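Local coordinates for LPXTG cell wall surface protein (Streptococcus gordonii, PDB 7AVK) that probably acts as a cell-wall-attached adhesin, in which this SHIRT domain is one of the tandem repeats that probably set how far the protein reaches from the cell surface, at residues T42-T47 with G77-T82; H7-G12 with K59-T64. All coordinates share one frame; numbering follows the deposited sequence.

How the contacts relate
Contact 1 and contact 2 have their centres about 7 Å apart; both reach the same mixed sheet, and their segments alternate along the chain. Strand 73-82, which gives 77-82 to contact 1, runs between strands 3-11 and 55-61, the two that contribute to contact 2, and G77 N to E8 O at 2.8 Å is one of the probable hydrogen bonds joining strands 73-82 and 3-11. Loop 42-47 is tied in by Y61 OH, 2.7 Å from T42 O in another probable hydrogen bond. Both contacts border one isothiocyanate: contact 1 supplies Q43, contact 2 supplies S60, Y61 and T64, and F58 completes the pocket. The side chain of P44 stays about 6 Å from the ligand.

Contact 1: T42-T47 with G77-T82; sequences TQPSQT and GTWEFT
Loop-on-sheet packing joins W79 of strand 73-82 to P44, Q46 and T47, in the loop that leads from strand 38-39 to strand 48-50. It is carried by the six-membered half of the indole, and no hydrogen bond crosses. With CG anti to its own carbonyl carbon (chi1 -70°), the tryptophan sends its benzo edge from the sheet towards the loop. The carbonyl oxygen of Q46 comes up to that edge near the ring plane, with O 3.4 Å from W79 CH2. T47 O approaches obliquely, 3.7 Å from W79 CZ3. P44 makes the apolar part of the contact, its CB 4.0 Å from W79 CZ2. In the SHIRT domain, a member of the ubiquitin clan, strand 73-82 lies in the middle of the mixed sheet, and W79 is buried between this loop and its strand neighbours: F9 meets it edge-to-face, while F58 touches it with planes at about 60°. P44 is buried as well and also leans on F9, F58 and Y61. By contrast, Q46 and T47, both exposed residues, meet the tryptophan through their carbonyl oxygens; the T47 side chain starts away from it, and T47 is further held by backbone hydrogen bonding to F58.

Contact 2: H7-G12 with K59-T64; sequences HEFVSG and KSYDKT. With IS8 (isothiocyanate), chain C.
Y61 reaches across from strand 55-61 to set its phenol end against the H7 and F9 rings of strand 3-11. H7 CD2 lies 3.7 Å from Y61 OH, and the two rings meet obliquely, with centroids 5.8 Å apart and planes at 59°. F9 CE1 lies 3.8 Å from the same oxygen, which sits near the plane of the phenylalanine ring at its edge. All three side chains have CG anti to the carbonyl carbon; for Y61 (chi1 -68°) this carries the ring off the strand and brings its hydroxyl between the other two rings. The buried polar ends are satisfied by loop residue T42: its O is hydrogen-bonded to Y61 OH and its N to H7 NE2. Away from this close packing, D62 and T64 are exposed. Isothiocyanate meets Y61 near its CB and CD2, away from the hydroxyl, its S in the plane of the Y61 ring at the edge and 3.5 Å from Y61 N, with T64 CG2 4.0 Å from the sulfur. Strand 73-82 separates the two backbones in the sheet, pairing in parallel with 3-11 and antiparallel with 55-61, and the tyrosine and phenylalanine side chains meet across it.

Contact 1: T42-T47 with G77-T82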
loop_
_atom_site.group_PDB
_atom_site.type_symbol
_atom_site.label_atom_id
_atom_site.label_comp_id
_atom_site.label_asym_id
_atom_site.label_seq_id
_atom_site.Cartn_x
_atom_site.Cartn_y
_atom_site.Cartn_z
ATOM N N THR A 42 -5.751 -1.897 3.343
ATOM C CA THR A 42 -6.806 -1.352 2.518
ATOM C C THR A 42 -6.432 -1.473 1.049
ATOM O O THR A 42 -5.333 -1.101 0.652
ATOM C CB THR A 42 -7.017 0.118 2.887
ATOM O OG1 THR A 42 -7.296 0.205 4.284
ATOM C CG2 THR A 42 -8.101 0.776 2.055
ATOM N N GLN A 43 -7.363 -1.958 0.228
ATOM C CA GLN A 43 -7.126 -2.011 -1.197
ATOM C C GLN A 43 -7.052 -0.605 -1.772
ATOM O O GLN A 43 -7.902 0.246 -1.439
ATOM C CB GLN A 43 -8.220 -2.775 -1.922
ATOM C CG GLN A 43 -8.219 -4.269 -1.657
ATOM C CD GLN A 43 -7.026 -4.885 -2.293
ATOM O OE1 GLN A 43 -6.187 -5.562 -1.614
ATOM N NE2 GLN A 43 -6.912 -4.729 -3.609
ATOM N N PRO A 44 -6.135 -0.321 -2.690
ATOM C CA PRO A 44 -6.239 0.930 -3.467
ATOM C C PRO A 44 -7.588 0.950 -4.177
ATOM O O PRO A 44 -8.033 -0.079 -4.685
ATOM C CB PRO A 44 -5.060 0.857 -4.456
ATOM C CG PRO A 44 -4.098 -0.206 -3.762
ATOM C CD PRO A 44 -5.026 -1.169 -3.136
ATOM N N SER A 45 -8.207 2.125 -4.284
ATOM C CA SER A 45 -9.580 2.250 -4.836
ATOM C C SER A 45 -9.574 1.905 -6.323
ATOM O O SER A 45 -10.611 1.519 -6.846
ATOM C CB SER A 45 -10.149 3.593 -4.573
ATOM O OG SER A 45 -9.384 4.591 -5.204
ATOM N N GLN A 46 -8.450 2.122 -6.989
ATOM C CA GLN A 46 -8.206 1.693 -8.375
ATOM C C GLN A 46 -6.934 0.841 -8.351
ATOM O O GLN A 46 -6.013 1.178 -7.610
ATOM C CB GLN A 46 -8.038 2.884 -9.316
ATOM C CG GLN A 46 -9.210 3.842 -9.288
ATOM C CD GLN A 46 -10.489 3.217 -9.791
ATOM O OE1 GLN A 46 -10.484 2.257 -10.549
ATOM N NE2 GLN A 46 -11.608 3.738 -9.320
ATOM N N THR A 47 -6.869 -0.223 -9.128
ATOM C CA THR A 47 -5.674 -1.090 -9.167
ATOM C C THR A 47 -4.970 -0.995 -10.511
ATOM O O THR A 47 -4.012 -1.724 -10.708
ATOM C CB THR A 47 -6.038 -2.518 -8.769
ATOM O OG1 THR A 47 -7.091 -2.913 -9.645
ATOM C CG2 THR A 47 -6.454 -2.610 -7.321
ATOM N N GLY A 77 2.851 -1.696 -0.587
ATOM C CA GLY A 77 2.183 -2.115 -1.804
ATOM C C GLY A 77 3.045 -1.791 -3.018
ATOM O O GLY A 77 3.526 -0.681 -3.156
ATOM N N THR A 78 3.204 -2.751 -3.957
ATOM C CA THR A 78 4.062 -2.639 -5.105
ATOM C C THR A 78 3.201 -2.438 -6.350
ATOM O O THR A 78 2.228 -3.203 -6.555
ATOM C CB THR A 78 4.894 -3.906 -5.265
ATOM O OG1 THR A 78 5.750 -4.017 -4.130
ATOM C CG2 THR A 78 5.728 -3.881 -6.519
ATOM N N TRP A 79 3.597 -1.443 -7.147
ATOM C CA TRP A 79 2.963 -1.161 -8.451
ATOM C C TRP A 79 3.991 -1.574 -9.489
ATOM O O TRP A 79 5.094 -1.241 -9.325
ATOM C CB TRP A 79 2.537 0.293 -8.542
ATOM C CG TRP A 79 1.393 0.659 -7.660
ATOM C CD1 TRP A 79 1.427 0.896 -6.320
ATOM C CD2 TRP A 79 0.034 0.866 -8.082
ATOM N NE1 TRP A 79 0.179 1.238 -5.881
ATOM C CE2 TRP A 79 -0.695 1.231 -6.935
ATOM C CE3 TRP A 79 -0.626 0.794 -9.310
ATOM C CZ2 TRP A 79 -2.061 1.502 -6.980
ATOM C CZ3 TRP A 79 -1.971 1.068 -9.359
ATOM C CH2 TRP A 79 -2.675 1.415 -8.207
ATOM N N GLU A 80 3.571 -2.101 -10.614
ATOM C CA GLU A 80 4.474 -2.450 -11.730
ATOM C C GLU A 80 4.131 -1.568 -12.925
ATOM O O GLU A 80 3.020 -1.410 -13.198
ATOM C CB GLU A 80 4.326 -3.917 -12.110
ATOM C CG GLU A 80 4.513 -4.897 -10.963
ATOM C CD GLU A 80 5.937 -5.096 -10.479
ATOM O OE1 GLU A 80 6.861 -4.560 -11.106
ATOM O OE2 GLU A 80 6.110 -5.799 -9.475
ATOM N N PHE A 81 5.090 -1.109 -13.678
ATOM C CA PHE A 81 4.887 -0.290 -14.873
ATOM C C PHE A 81 5.179 -1.094 -16.133
ATOM O O PHE A 81 6.192 -1.803 -16.193
ATOM C CB PHE A 81 5.826 0.920 -14.867
ATOM C CG PHE A 81 5.663 1.829 -16.025
ATOM C CD1 PHE A 81 4.543 2.651 -16.133
ATOM C CD2 PHE A 81 6.636 1.872 -17.016
ATOM C CE1 PHE A 81 4.392 3.506 -17.210
ATOM C CE2 PHE A 81 6.494 2.748 -18.095
ATOM C CZ PHE A 81 5.353 3.559 -18.181
ATOM N N THR A 82 4.298 -0.999 -17.117
ATOM C CA THR A 82 4.523 -1.581 -18.435
ATOM C C THR A 82 4.318 -0.494 -19.477
ATOM O O THR A 82 3.276 0.160 -19.487
ATOM C CB THR A 82 3.554 -2.740 -18.685
ATOM O OG1 THR A 82 2.227 -2.221 -18.796
ATOM C CG2 THR A 82 3.596 -3.744 -17.555
#

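Contact 2: H7-G12 with K59-T64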
loop_
_atom_site.group_PDB
_atom_site.type_symbol
_atom_site.label_atom_id
_atom_site.label_comp_id
_atom_site.label_asym_id
_atom_site.label_seq_id
_atom_site.Cartn_x
_atom_site.Cartn_y
_atom_site.Cartn_z
ATOM N N HIS A 7 0.136 2.629 5.235
ATOM C CA HIS A 7 0.398 2.092 3.922
ATOM C C HIS A 7 1.516 2.882 3.272
ATOM O O HIS A 7 1.598 4.104 3.433
ATOM C CB HIS A 7 -0.858 2.155 3.039
ATOM C CG HIS A 7 -2.068 1.478 3.656
ATOM N ND1 HIS A 7 -2.839 2.048 4.641
ATOM C CD2 HIS A 7 -2.633 0.270 3.412
ATOM C CE1 HIS A 7 -3.825 1.210 4.952
ATOM N NE2 HIS A 7 -3.720 0.086 4.244
ATOM N N GLU A 8 2.338 2.207 2.473
ATOM C CA GLU A 8 3.349 2.826 1.642
ATOM C C GLU A 8 3.304 2.148 0.290
ATOM O O GLU A 8 3.142 0.927 0.227
ATOM C CB GLU A 8 4.747 2.668 2.271
ATOM C CG GLU A 8 5.854 3.300 1.387
ATOM C CD GLU A 8 7.225 3.292 1.935
ATOM O OE1 GLU A 8 7.537 2.738 3.006
ATOM O OE2 GLU A 8 8.170 3.719 1.198
ATOM N N PHE A 9 3.486 2.928 -0.795
ATOM C CA PHE A 9 3.637 2.368 -2.121
ATOM C C PHE A 9 5.082 2.474 -2.592
ATOM O O PHE A 9 5.743 3.468 -2.323
ATOM C CB PHE A 9 2.752 3.094 -3.146
ATOM C CG PHE A 9 1.256 2.881 -3.009
ATOM C CD1 PHE A 9 0.679 1.790 -2.397
ATOM C CD2 PHE A 9 0.408 3.805 -3.612
ATOM C CE1 PHE A 9 -0.702 1.628 -2.377
ATOM C CE2 PHE A 9 -0.942 3.643 -3.630
ATOM C CZ PHE A 9 -1.504 2.560 -3.030
ATOM N N VAL A 10 5.508 1.463 -3.338
ATOM C CA VAL A 10 6.784 1.448 -4.044
ATOM C C VAL A 10 6.544 1.040 -5.485
ATOM O O VAL A 10 5.564 0.367 -5.822
ATOM C CB VAL A 10 7.799 0.483 -3.386
ATOM C CG1 VAL A 10 8.120 0.950 -1.950
ATOM C CG2 VAL A 10 7.364 -0.944 -3.418
ATOM N N SER A 11 7.478 1.451 -6.336
ATOM C CA SER A 11 7.549 0.942 -7.696
ATOM C C SER A 11 8.307 -0.391 -7.720
ATOM O O SER A 11 9.426 -0.497 -7.205
ATOM C CB SER A 11 8.292 1.918 -8.585
ATOM O OG SER A 11 8.508 1.299 -9.841
ATOM N N GLY A 12 7.704 -1.391 -8.339
ATOM C CA GLY A 12 8.360 -2.656 -8.599
ATOM C C GLY A 12 9.174 -2.677 -9.866
ATOM O O GLY A 12 9.730 -3.726 -10.202
ATOM N N LYS A 59 0.262 -4.713 -7.906
ATOM C CA LYS A 59 0.551 -6.173 -7.736
ATOM C C LYS A 59 -0.103 -6.791 -6.412
ATOM O O LYS A 59 -1.134 -7.581 -6.372
ATOM C CB LYS A 59 2.070 -6.388 -7.761
ATOM C CG LYS A 59 2.551 -7.826 -7.641
ATOM C CD LYS A 59 4.007 -7.980 -8.026
ATOM C CE LYS A 59 4.612 -9.295 -7.584
ATOM N NZ LYS A 59 5.890 -9.578 -8.281
ATOM N N SER A 60 0.389 -6.293 -5.291
ATOM C CA SER A 60 -0.038 -6.775 -3.966
ATOM C C SER A 60 0.671 -5.974 -2.898
ATOM O O SER A 60 1.629 -5.260 -3.177
ATOM C CB SER A 60 0.344 -8.263 -3.744
ATOM O OG SER A 60 1.721 -8.417 -3.963
ATOM N N TYR A 61 0.177 -6.128 -1.697
ATOM C CA TYR A 61 0.937 -5.789 -0.530
ATOM C C TYR A 61 1.879 -6.939 -0.150
ATOM O O TYR A 61 1.670 -8.113 -0.520
ATOM C CB TYR A 61 0.007 -5.472 0.653
ATOM C CG TYR A 61 -0.777 -4.179 0.420
ATOM C CD1 TYR A 61 -0.153 -2.947 0.600
ATOM C CD2 TYR A 61 -2.088 -4.186 0.025
ATOM C CE1 TYR A 61 -0.823 -1.757 0.408
ATOM C CE2 TYR A 61 -2.796 -3.006 -0.175
ATOM C CZ TYR A 61 -2.162 -1.789 0.030
ATOM O OH TYR A 61 -2.807 -0.589 -0.179
ATOM N N ASP A 62 2.901 -6.589 0.647
ATOM C CA ASP A 62 3.975 -7.483 1.127
ATOM C C ASP A 62 3.449 -8.570 2.042
ATOM O O ASP A 62 4.030 -9.626 2.162
ATOM C CB ASP A 62 5.040 -6.630 1.882
ATOM C CG ASP A 62 4.554 -6.023 3.262
ATOM O OD1 ASP A 62 3.481 -5.383 3.371
ATOM O OD2 ASP A 62 5.252 -6.315 4.283
ATOM N N LYS A 63 2.399 -8.245 2.772
ATOM C CA LYS A 63 1.702 -9.122 3.702
ATOM C C LYS A 63 0.245 -9.024 3.413
ATOM O O LYS A 63 -0.260 -7.982 3.024
ATOM C CB LYS A 63 1.967 -8.594 5.137
ATOM C CG LYS A 63 3.403 -8.616 5.601
ATOM C CD LYS A 63 3.584 -7.912 6.960
ATOM C CE LYS A 63 3.334 -6.431 6.918
ATOM N NZ LYS A 63 4.406 -5.682 7.480
ATOM N N THR A 64 -0.482 -10.124 3.640
ATOM C CA THR A 64 -1.932 -10.102 3.600
ATOM C C THR A 64 -2.542 -9.708 4.940
ATOM O O THR A 64 -3.710 -9.304 4.977
ATOM C CB THR A 64 -2.451 -11.438 3.108
ATOM O OG1 THR A 64 -1.763 -12.516 3.742
ATOM C CG2 THR A 64 -2.318 -11.522 1.590
HETATM S S IS8 C . -2.370 -8.108 -0.449
HETATM C C IS8 C . -3.187 -7.693 -1.668
HETATM N N IS8 C . -3.769 -7.179 -2.690
#